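PDB 4QEO: histone-lysine N-methyltransferase, H3 lysine-9 specific SUVH4 from Arabidopsis thaliana, which transfers methyl groups to a lysine of histone H3, a mark of transcriptional repression, binds methylated DNA and is required to maintain CpNpG and asymmetric DNA methylation. Local coordinates for residues F314-L319 with V331-P336; C382-V387 with Y402-D407; Q470-S475 with L481-L486. One frame throughout, in Å; residues are numbered along the deposited sequence.

Contact 1 (F314-L319 with V331-P336). With ZN (zinc ion), chain F; ZN (zinc ion), chain G.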
loop_
_atom_site.group_PDB
_atom_site.type_symbol
_atom_site.label_atom_id
_atom_site.label_comp_id
_atom_site.label_asym_id
_atom_site.label_seq_id
_atom_site.Cartn_x
_atom_site.Cartn_y
_atom_site.Cartn_z
ATOM N N PHE A 314 -0.802 21.553 -6.581
ATOM C CA PHE A 314 -1.614 20.402 -6.946
ATOM C C PHE A 314 -1.488 19.278 -5.920
ATOM O O PHE A 314 -0.380 18.895 -5.539
ATOM C CB PHE A 314 -1.252 19.905 -8.343
ATOM C CG PHE A 314 -1.570 20.894 -9.418
ATOM C CD1 PHE A 314 -2.871 21.035 -9.878
ATOM C CD2 PHE A 314 -0.579 21.704 -9.950
ATOM C CE1 PHE A 314 -3.179 21.963 -10.864
ATOM C CE2 PHE A 314 -0.879 22.627 -10.942
ATOM C CZ PHE A 314 -2.181 22.756 -11.397
ATOM N N PRO A 315 -2.638 18.777 -5.449
ATOM C CA PRO A 315 -2.702 17.705 -4.450
ATOM C C PRO A 315 -2.358 16.344 -5.050
ATOM O O PRO A 315 -1.965 15.438 -4.313
ATOM C CB PRO A 315 -4.160 17.759 -3.972
ATOM C CG PRO A 315 -4.912 18.354 -5.129
ATOM C CD PRO A 315 -3.968 19.343 -5.753
ATOM N N TYR A 316 -2.483 16.209 -6.368
ATOM C CA TYR A 316 -2.165 14.953 -7.035
ATOM C C TYR A 316 -0.894 15.078 -7.833
ATOM O O TYR A 316 -0.603 16.145 -8.377
ATOM C CB TYR A 316 -3.268 14.519 -7.996
ATOM C CG TYR A 316 -4.623 14.282 -7.375
ATOM C CD1 TYR A 316 -4.882 13.137 -6.627
ATOM C CD2 TYR A 316 -5.660 15.188 -7.577
ATOM C CE1 TYR A 316 -6.125 12.910 -6.075
ATOM C CE2 TYR A 316 -6.908 14.977 -7.029
ATOM C CZ TYR A 316 -7.140 13.839 -6.285
ATOM O OH TYR A 316 -8.388 13.637 -5.752
ATOM N N VAL A 317 -0.152 13.974 -7.911
ATOM C CA VAL A 317 0.998 13.886 -8.788
ATOM C C VAL A 317 0.632 12.982 -9.960
ATOM O O VAL A 317 -0.186 12.069 -9.828
ATOM C CB VAL A 317 2.263 13.367 -8.042
ATOM C CG1 VAL A 317 2.140 11.893 -7.705
ATOM C CG2 VAL A 317 3.511 13.637 -8.861
ATOM N N ASP A 318 1.225 13.256 -11.115
ATOM C CA ASP A 318 0.906 12.535 -12.338
ATOM C C ASP A 318 1.726 11.267 -12.433
ATOM O O ASP A 318 2.679 11.191 -13.209
ATOM C CB ASP A 318 1.192 13.414 -13.560
ATOM C CG ASP A 318 0.732 12.773 -14.854
ATOM O OD1 ASP A 318 -0.032 11.790 -14.782
ATOM O OD2 ASP A 318 1.124 13.253 -15.939
ATOM N N LEU A 319 1.351 10.271 -11.645
ATOM C CA LEU A 319 2.103 9.033 -11.588
ATOM C C LEU A 319 1.101 7.903 -11.470
ATOM O O LEU A 319 0.154 7.990 -10.680
ATOM C CB LEU A 319 3.040 9.054 -10.379
ATOM C CG LEU A 319 3.850 7.791 -10.073
ATOM C CD1 LEU A 319 4.859 7.520 -11.185
ATOM C CD2 LEU A 319 4.543 7.906 -8.719
ATOM N N VAL A 331 -9.843 18.195 -0.751
ATOM C CA VAL A 331 -9.138 18.317 -2.022
ATOM C C VAL A 331 -10.059 19.045 -3.001
ATOM O O VAL A 331 -11.252 18.755 -3.067
ATOM C CB VAL A 331 -8.714 16.915 -2.582
ATOM C CG1 VAL A 331 -8.299 17.002 -4.044
ATOM C CG2 VAL A 331 -7.587 16.319 -1.757
ATOM N N PHE A 332 -9.512 20.014 -3.729
ATOM C CA PHE A 332 -10.287 20.782 -4.697
ATOM C C PHE A 332 -9.944 20.350 -6.113
ATOM O O PHE A 332 -8.908 20.729 -6.660
ATOM C CB PHE A 332 -10.021 22.276 -4.547
ATOM C CG PHE A 332 -10.596 22.881 -3.294
ATOM C CD1 PHE A 332 -11.913 23.312 -3.254
ATOM C CD2 PHE A 332 -9.813 23.046 -2.166
ATOM C CE1 PHE A 332 -12.442 23.888 -2.105
ATOM C CE2 PHE A 332 -10.334 23.622 -1.015
ATOM C CZ PHE A 332 -11.651 24.045 -0.988
ATOM N N GLU A 333 -10.820 19.546 -6.694
ATOM C CA GLU A 333 -10.612 19.048 -8.036
ATOM C C GLU A 333 -11.229 19.968 -9.073
ATOM O O GLU A 333 -12.160 20.733 -8.786
ATOM C CB GLU A 333 -11.201 17.645 -8.186
ATOM C CG GLU A 333 -10.303 16.538 -7.644
ATOM C CD GLU A 333 -10.838 15.137 -7.917
ATOM O OE1 GLU A 333 -11.925 14.998 -8.519
ATOM O OE2 GLU A 333 -10.165 14.165 -7.526
ATOM N N CYS A 334 -10.699 19.874 -10.285
ATOM C CA CYS A 334 -11.313 20.505 -11.437
ATOM C C CYS A 334 -12.722 19.935 -11.634
ATOM O O CYS A 334 -12.999 18.773 -11.304
ATOM C CB CYS A 334 -10.444 20.308 -12.681
ATOM S SG CYS A 334 -8.850 21.223 -12.651
ATOM N N GLY A 335 -13.615 20.772 -12.149
ATOM C CA GLY A 335 -15.016 20.413 -12.249
ATOM C C GLY A 335 -15.633 20.690 -13.610
ATOM O O GLY A 335 -14.924 20.884 -14.590
ATOM N N PRO A 336 -16.968 20.700 -13.669
ATOM C CA PRO A 336 -17.771 20.825 -14.894
ATOM C C PRO A 336 -17.478 22.084 -15.726
ATOM O O PRO A 336 -17.583 22.041 -16.958
ATOM C CB PRO A 336 -19.209 20.864 -14.356
ATOM C CG PRO A 336 -19.137 20.063 -13.084
ATOM C CD PRO A 336 -17.809 20.453 -12.481
HETATM ZN ZN ZN F . -9.927 23.458 -12.695
HETATM ZN ZN ZN G . -7.886 20.713 -14.590
#

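Contact 2 (C382-V387 with Y402-D407). With SAH (S-adenosyl-L-homocysteine), chain E.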
loop_
_atom_site.group_PDB
_atom_site.type_symbol
_atom_site.label_atom_id
_atom_site.label_comp_id
_atom_site.label_asym_id
_atom_site.label_seq_id
_atom_site.Cartn_x
_atom_site.Cartn_y
_atom_site.Cartn_z
ATOM N N CYS A 382 -12.344 4.495 -4.847
ATOM C CA CYS A 382 -13.699 4.807 -5.354
ATOM C C CYS A 382 -14.341 5.910 -4.582
ATOM O O CYS A 382 -13.990 6.124 -3.439
ATOM C CB CYS A 382 -14.630 3.590 -5.260
ATOM S SG CYS A 382 -14.782 2.942 -3.582
ATOM N N GLU A 383 -15.308 6.584 -5.194
ATOM C CA GLU A 383 -16.157 7.497 -4.463
ATOM C C GLU A 383 -17.200 6.649 -3.755
ATOM O O GLU A 383 -17.632 5.624 -4.273
ATOM C CB GLU A 383 -16.850 8.489 -5.418
ATOM C CG GLU A 383 -17.635 9.577 -4.685
ATOM C CD GLU A 383 -18.203 10.661 -5.605
ATOM O OE1 GLU A 383 -17.625 10.917 -6.680
ATOM O OE2 GLU A 383 -19.242 11.257 -5.244
ATOM N N TYR A 384 -17.603 7.060 -2.567
ATOM C CA TYR A 384 -18.759 6.434 -1.949
ATOM C C TYR A 384 -20.028 6.990 -2.614
ATOM O O TYR A 384 -20.420 8.126 -2.360
ATOM C CB TYR A 384 -18.765 6.691 -0.445
ATOM C CG TYR A 384 -19.670 5.759 0.328
ATOM C CD1 TYR A 384 -21.016 6.054 0.494
ATOM C CD2 TYR A 384 -19.182 4.587 0.888
ATOM C CE1 TYR A 384 -21.856 5.212 1.196
ATOM C CE2 TYR A 384 -20.017 3.733 1.595
ATOM C CZ TYR A 384 -21.357 4.058 1.746
ATOM O OH TYR A 384 -22.206 3.228 2.447
ATOM N N ILE A 385 -20.641 6.180 -3.478
ATOM C CA ILE A 385 -21.857 6.558 -4.209
ATOM C C ILE A 385 -23.126 5.914 -3.625
ATOM O O ILE A 385 -23.130 4.740 -3.244
ATOM C CB ILE A 385 -21.730 6.177 -5.707
ATOM C CG1 ILE A 385 -20.520 6.876 -6.344
ATOM C CG2 ILE A 385 -23.011 6.516 -6.480
ATOM C CD1 ILE A 385 -20.654 8.381 -6.447
ATOM N N GLY A 386 -24.199 6.693 -3.561
ATOM C CA GLY A 386 -25.486 6.236 -3.061
ATOM C C GLY A 386 -26.497 7.356 -3.253
ATOM O O GLY A 386 -26.274 8.250 -4.079
ATOM N N VAL A 387 -27.597 7.323 -2.500
ATOM C CA VAL A 387 -28.581 8.402 -2.542
ATOM C C VAL A 387 -28.283 9.430 -1.461
ATOM O O VAL A 387 -28.340 9.114 -0.278
ATOM C CB VAL A 387 -30.018 7.891 -2.316
ATOM C CG1 VAL A 387 -31.011 9.062 -2.359
ATOM C CG2 VAL A 387 -30.385 6.860 -3.352
ATOM N N TYR A 402 -25.556 1.039 5.801
ATOM C CA TYR A 402 -24.837 1.544 4.633
ATOM C C TYR A 402 -24.973 3.045 4.454
ATOM O O TYR A 402 -25.004 3.550 3.326
ATOM C CB TYR A 402 -25.291 0.813 3.371
ATOM C CG TYR A 402 -25.184 -0.692 3.471
ATOM C CD1 TYR A 402 -24.065 -1.362 3.001
ATOM C CD2 TYR A 402 -26.209 -1.442 4.038
ATOM C CE1 TYR A 402 -23.971 -2.734 3.083
ATOM C CE2 TYR A 402 -26.120 -2.811 4.129
ATOM C CZ TYR A 402 -25.000 -3.453 3.651
ATOM O OH TYR A 402 -24.912 -4.823 3.743
ATOM N N ILE A 403 -25.042 3.760 5.569
ATOM C CA ILE A 403 -25.120 5.215 5.529
ATOM C C ILE A 403 -23.792 5.863 5.895
ATOM O O ILE A 403 -23.232 5.611 6.964
ATOM C CB ILE A 403 -26.204 5.734 6.467
ATOM C CG1 ILE A 403 -27.559 5.189 6.038
ATOM C CG2 ILE A 403 -26.220 7.253 6.477
ATOM C CD1 ILE A 403 -28.670 5.698 6.871
ATOM N N PHE A 404 -23.288 6.694 4.995
ATOM C CA PHE A 404 -22.041 7.407 5.225
ATOM C C PHE A 404 -22.344 8.882 5.486
ATOM O O PHE A 404 -22.763 9.601 4.585
ATOM C CB PHE A 404 -21.121 7.264 4.004
ATOM C CG PHE A 404 -19.661 7.501 4.303
ATOM C CD1 PHE A 404 -19.213 8.756 4.693
ATOM C CD2 PHE A 404 -18.739 6.475 4.173
ATOM C CE1 PHE A 404 -17.877 8.986 4.968
ATOM C CE2 PHE A 404 -17.396 6.692 4.448
ATOM C CZ PHE A 404 -16.965 7.956 4.845
ATOM N N GLU A 405 -22.128 9.341 6.713
ATOM C CA GLU A 405 -22.332 10.756 7.010
ATOM C C GLU A 405 -21.212 11.612 6.433
ATOM O O GLU A 405 -20.039 11.273 6.542
ATOM C CB GLU A 405 -22.459 10.989 8.515
ATOM C CG GLU A 405 -23.807 10.585 9.080
ATOM C CD GLU A 405 -23.898 10.795 10.575
ATOM O OE1 GLU A 405 -22.869 11.147 11.190
ATOM O OE2 GLU A 405 -24.998 10.607 11.134
ATOM N N ILE A 406 -21.584 12.729 5.825
ATOM C CA ILE A 406 -20.611 13.640 5.238
ATOM C C ILE A 406 -20.193 14.705 6.246
ATOM O O ILE A 406 -20.985 15.578 6.595
ATOM C CB ILE A 406 -21.187 14.329 3.975
ATOM C CG1 ILE A 406 -21.665 13.285 2.965
ATOM C CG2 ILE A 406 -20.157 15.250 3.340
ATOM C CD1 ILE A 406 -22.343 13.890 1.751
ATOM N N ASP A 407 -18.951 14.629 6.716
ATOM C CA ASP A 407 -18.420 15.639 7.631
ATOM C C ASP A 407 -16.957 15.963 7.335
ATOM O O ASP A 407 -16.083 15.102 7.437
ATOM C CB ASP A 407 -18.590 15.199 9.092
ATOM C CG ASP A 407 -18.155 16.270 10.084
ATOM O OD1 ASP A 407 -18.077 15.962 11.292
ATOM O OD2 ASP A 407 -17.891 17.420 9.664
HETATM N N SAH E . -20.044 -6.652 5.007
HETATM C CA SAH E . -21.092 -5.697 4.661
HETATM C CB SAH E . -20.504 -4.479 3.947
HETATM C CG SAH E . -20.100 -3.344 4.888
HETATM S SD SAH E . -21.531 -2.395 5.469
HETATM C C SAH E . -22.201 -6.359 3.847
HETATM O O SAH E . -22.931 -5.690 3.116
HETATM O OXT SAH E . -22.395 -7.577 3.904
HETATM C "C5'" SAH E . -21.035 -2.486 7.207
HETATM C "C4'" SAH E . -21.688 -3.672 7.901
HETATM O "O4'" SAH E . -20.884 -4.822 7.702
HETATM C "C3'" SAH E . -21.826 -3.458 9.399
HETATM O "O3'" SAH E . -23.154 -3.153 9.745
HETATM C "C2'" SAH E . -21.410 -4.774 10.017
HETATM O "O2'" SAH E . -22.541 -5.563 10.310
HETATM C "C1'" SAH E . -20.594 -5.449 8.934
HETATM N N9 SAH E . -19.175 -5.237 9.256
HETATM C C8 SAH E . -18.330 -4.320 8.681
HETATM N N7 SAH E . -17.116 -4.425 9.265
HETATM C C5 SAH E . -17.181 -5.386 10.213
HETATM C C6 SAH E . -16.239 -5.888 11.099
HETATM N N6 SAH E . -15.000 -5.402 11.092
HETATM N N1 SAH E . -16.600 -6.892 11.977
HETATM C C2 SAH E . -17.888 -7.392 11.974
HETATM N N3 SAH E . -18.821 -6.888 11.089
HETATM C C4 SAH E . -18.471 -5.905 10.222
#

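Contact 3 (Q470-S475 with L481-L486)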
loop_
_atom_site.group_PDB
_atom_site.type_symbol
_atom_site.label_atom_id
_atom_site.label_comp_id
_atom_site.label_asym_id
_atom_site.label_seq_id
_atom_site.Cartn_x
_atom_site.Cartn_y
_atom_site.Cartn_z
ATOM N N GLN A 470 -11.197 10.618 1.990
ATOM C CA GLN A 470 -10.783 11.953 1.602
ATOM C C GLN A 470 -11.976 12.732 1.048
ATOM O O GLN A 470 -12.634 12.286 0.086
ATOM C CB GLN A 470 -9.670 11.874 0.557
ATOM C CG GLN A 470 -9.231 13.226 0.050
ATOM C CD GLN A 470 -8.621 14.068 1.138
ATOM O OE1 GLN A 470 -7.576 13.721 1.700
ATOM N NE2 GLN A 470 -9.266 15.183 1.449
ATOM N N CYS A 471 -12.268 13.881 1.661
ATOM C CA CYS A 471 -13.318 14.758 1.151
ATOM C C CYS A 471 -12.820 15.509 -0.074
ATOM O O CYS A 471 -11.728 16.071 -0.067
ATOM C CB CYS A 471 -13.794 15.748 2.221
ATOM S SG CYS A 471 -14.844 15.002 3.502
ATOM N N VAL A 472 -13.629 15.500 -1.128
ATOM C CA VAL A 472 -13.271 16.155 -2.379
ATOM C C VAL A 472 -14.411 17.069 -2.839
ATOM O O VAL A 472 -15.566 16.647 -2.859
ATOM C CB VAL A 472 -13.007 15.116 -3.493
ATOM C CG1 VAL A 472 -12.667 15.815 -4.811
ATOM C CG2 VAL A 472 -11.905 14.152 -3.085
ATOM N N LEU A 473 -14.080 18.315 -3.184
ATOM C CA LEU A 473 -15.022 19.223 -3.840
ATOM C C LEU A 473 -14.604 19.430 -5.300
ATOM O O LEU A 473 -13.427 19.666 -5.591
ATOM C CB LEU A 473 -15.072 20.570 -3.110
ATOM C CG LEU A 473 -15.708 20.560 -1.716
ATOM C CD1 LEU A 473 -15.409 21.854 -0.966
ATOM C CD2 LEU A 473 -17.207 20.323 -1.803
ATOM N N SER A 474 -15.556 19.328 -6.219
ATOM C CA SER A 474 -15.248 19.502 -7.645
ATOM C C SER A 474 -16.354 20.253 -8.362
ATOM O O SER A 474 -16.088 21.197 -9.112
ATOM C CB SER A 474 -15.039 18.151 -8.338
ATOM O OG SER A 474 -16.072 17.232 -8.000
ATOM N N SER A 475 -17.593 19.827 -8.144
ATOM C CA SER A 475 -18.718 20.490 -8.816
ATOM C C SER A 475 -19.264 21.673 -8.030
ATOM O O SER A 475 -19.966 22.506 -8.593
ATOM C CB SER A 475 -19.845 19.508 -9.126
ATOM O OG SER A 475 -20.473 19.086 -7.932
ATOM N N LEU A 481 -21.744 18.939 1.445
ATOM C CA LEU A 481 -22.101 18.009 0.382
ATOM C C LEU A 481 -20.876 17.551 -0.395
ATOM O O LEU A 481 -20.971 17.274 -1.594
ATOM C CB LEU A 481 -23.072 18.680 -0.599
ATOM C CG LEU A 481 -24.566 18.653 -0.307
ATOM C CD1 LEU A 481 -24.940 17.398 0.457
ATOM C CD2 LEU A 481 -24.991 19.906 0.420
ATOM N N ALA A 482 -19.728 17.491 0.268
ATOM C CA ALA A 482 -18.501 17.049 -0.394
ATOM C C ALA A 482 -18.629 15.637 -0.938
ATOM O O ALA A 482 -19.417 14.830 -0.439
ATOM C CB ALA A 482 -17.317 17.138 0.546
ATOM N N ARG A 483 -17.875 15.359 -1.991
ATOM C CA ARG A 483 -17.696 13.998 -2.466
ATOM C C ARG A 483 -16.828 13.232 -1.471
ATOM O O ARG A 483 -15.864 13.769 -0.926
ATOM C CB ARG A 483 -17.087 14.004 -3.872
ATOM C CG ARG A 483 -18.057 14.560 -4.929
ATOM C CD ARG A 483 -17.413 14.733 -6.285
ATOM N NE ARG A 483 -16.719 13.525 -6.689
ATOM C CZ ARG A 483 -15.465 13.483 -7.138
ATOM N NH1 ARG A 483 -14.739 14.594 -7.272
ATOM N NH2 ARG A 483 -14.941 12.318 -7.464
ATOM N N VAL A 484 -17.197 11.982 -1.209
ATOM C CA VAL A 484 -16.468 11.153 -0.266
ATOM C C VAL A 484 -15.706 10.100 -1.043
ATOM O O VAL A 484 -16.321 9.237 -1.668
ATOM C CB VAL A 484 -17.438 10.456 0.703
ATOM C CG1 VAL A 484 -16.687 9.484 1.617
ATOM C CG2 VAL A 484 -18.206 11.495 1.506
ATOM N N VAL A 485 -14.375 10.174 -1.022
ATOM C CA VAL A 485 -13.562 9.296 -1.866
ATOM C C VAL A 485 -12.559 8.440 -1.063
ATOM O O VAL A 485 -11.809 8.939 -0.234
ATOM C CB VAL A 485 -12.811 10.103 -2.959
ATOM C CG1 VAL A 485 -12.021 9.174 -3.862
ATOM C CG2 VAL A 485 -13.796 10.926 -3.799
ATOM N N LEU A 486 -12.563 7.144 -1.323
ATOM C CA LEU A 486 -11.644 6.209 -0.700
ATOM C C LEU A 486 -10.366 6.103 -1.518
ATOM O O LEU A 486 -10.400 5.761 -2.727
ATOM C CB LEU A 486 -12.303 4.835 -0.551
ATOM C CG LEU A 486 -13.496 4.827 0.411
ATOM C CD1 LEU A 486 -14.263 3.512 0.331
ATOM C CD2 LEU A 486 -13.032 5.076 1.832
#

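Contact 1 (F314-L319 with V331-P336)
Tyr316 lays the hydroxyl end of its ring against Val331 and Glu333, in the pre-SET domain whose cysteines hold a triangular cluster of three zinc ions. The ring and the glutamate side chain cross at about a right angle. CG of Glu333 lies in the ring plane at its edge, 3.8 Å from CE2 of Tyr316, and the carboxylate is turned 53° from the ring. From there OE2 of Glu333 accepts a weak hydrogen bond of 2.6 Å from the Tyr316 hydroxyl, OH. OE2 is also hydrogen-bonded to Ser349 OG, while OE1 is hydrogen-bonded to Gln350 NE2 and forms a salt bridge with Arg483, so this buried carboxylate is gripped at both oxygens and is probably kept ionised by the arginine.

Next to the polar pair, CG1 of Val331 fills the angle between two residues: it touches CG of Pro315 at 3.8 Å and CE2 of Tyr316 at 3.9 Å. This branch is anti to the backbone N (chi1 166°), which brings it to the proline and the tyrosine together. A leucine in place of Tyr316 would probably leave OE2 of Glu333 without one of its donors and open a gap beside CG1 of Val331.

Strand 316-317 pairs with strand 323-324, whereas strand 331-332 runs along strand 467-473 of the SET domain; the contact therefore bridges two sheets through side chains alone. One residue beyond Glu333 the chain enters the metal cluster. Cys334 bridges two of the zinc ions, one shared with Cys292, Cys306 and Cys338, the other with Cys298, Cys340 and Cys344; its SG lies 2.2 Å from the zinc ion of chain G and 2.5 Å from that of chain F.

Contact 2 (C382-V387 with Y402-D407)
Tyr384 and Phe404 form the aromatic part of this contact, close to where S-adenosyl-L-homocysteine and the histone peptide meet in the SET domain. The rings meet obliquely, with centroids 5.0 Å apart and planes at 49°. A CH-pi contact goes with this, CB of Phe404 standing over one face of the Tyr384 ring, displaced toward its rim and 3.6 Å from CE1 of Tyr384. Further along, CD2 of Phe404 reaches CD2 of Tyr384 at 3.8 Å, so both the root and the ring of the phenylalanine rest on the tyrosine. CG of Tyr384 is anti to the backbone N (chi1 -163°), which carries the ring across to 402-407.

The polar part is a single weak hydrogen bond of 3.0 Å from OH of Tyr384 to the backbone O of Tyr402. That carbonyl oxygen lies at the edge of the Tyr384 ring, near its plane. The bond ties the phenol to the main chain of a residue that lines the S-adenosyl-L-homocysteine pocket.

The ligand part belongs to the Tyr402 side chain, which leads off to S-adenosyl-L-homocysteine. CE1 of Tyr402 comes within 3.4 Å of the sulfur, SD, of this molecule. Arg457 adds a cation-pi contact to the ring.

Both Tyr384 and Phe404 also pack against basic side-chain atoms of the bound peptide. Strand 380-383, which leads into Tyr384, borders strand 483-488, and strand 403-405 borders strand 445-448. Tyr384 N makes a probable backbone hydrogen bond to Val484 O. The aromatic side chains join the two sheets: Val484 of strand 483-488 and Tyr500 of strand 499-500 touch both of them, and Ile447 of strand 445-448 meets Tyr384.

Contact 3 (Q470-S475 with L481-L486)
Arg483 sets its side chain along strand 470-473, across an antiparallel beta hairpin of the SET domain. Its CB lies 3.2 Å from the backbone O of Val472, and CG is still near that oxygen. CD then passes 3.3 Å from OG of Ser474. A bend at chi3 (50°) brings NH1 to strand 470-473, while NE forms a salt bridge with Glu383 of the neighbouring strand 380-383. At the tip, NH1 donates a 3.0 Å hydrogen bond to OG of Ser474, which is tilted 28° from the guanidinium plane, and touches CG1 of Val472; NH2 is hydrogen-bonded to Ser349 OG. The partners at NE and NH1 probably hold the guanidinium against rotation.

The main chains pair Val472 with Arg483 and Gln470 with Val485 as hydrogen-bonded pairs, and Cys471 with Val484 as the non-hydrogen-bonded pair between them. The bond from Val472 N to Arg483 O is 2.8 Å long. Beside the arginine, CG2 of Val472 packs against CG2 of Val485 at 3.8 Å. Cys471 and Val484 point to the other face, and Ala482, past the paired residues, meets Cys471 and Leu473 there. Gln470 folds back along its own strand, NE2 donating a nearly straight bond (175°) to Cys471 O and a second to Arg328 O.

In the fold
Along the chain the contacts follow one another without nesting: contact 1 in the pre-SET domain, then contacts 2 and 3 in the SET domain. All reach one mixed sheet, ordered 331-332, 467-473, 483-488, 380-383, with the hairpin of contact 3 in the middle. Its centre lies about 12 Å from that of contact 1 and about 10 Å from that of contact 2, whereas the centres of contacts 1 and 2 are about 20 Å apart and the two do not touch. Main-chain pairing joins contact 3 to both outer strands. One continuous sheet thus runs from the zinc cluster toward the S-adenosyl-L-homocysteine and peptide site, consistent with the requirement of the pre-SET domain for activity.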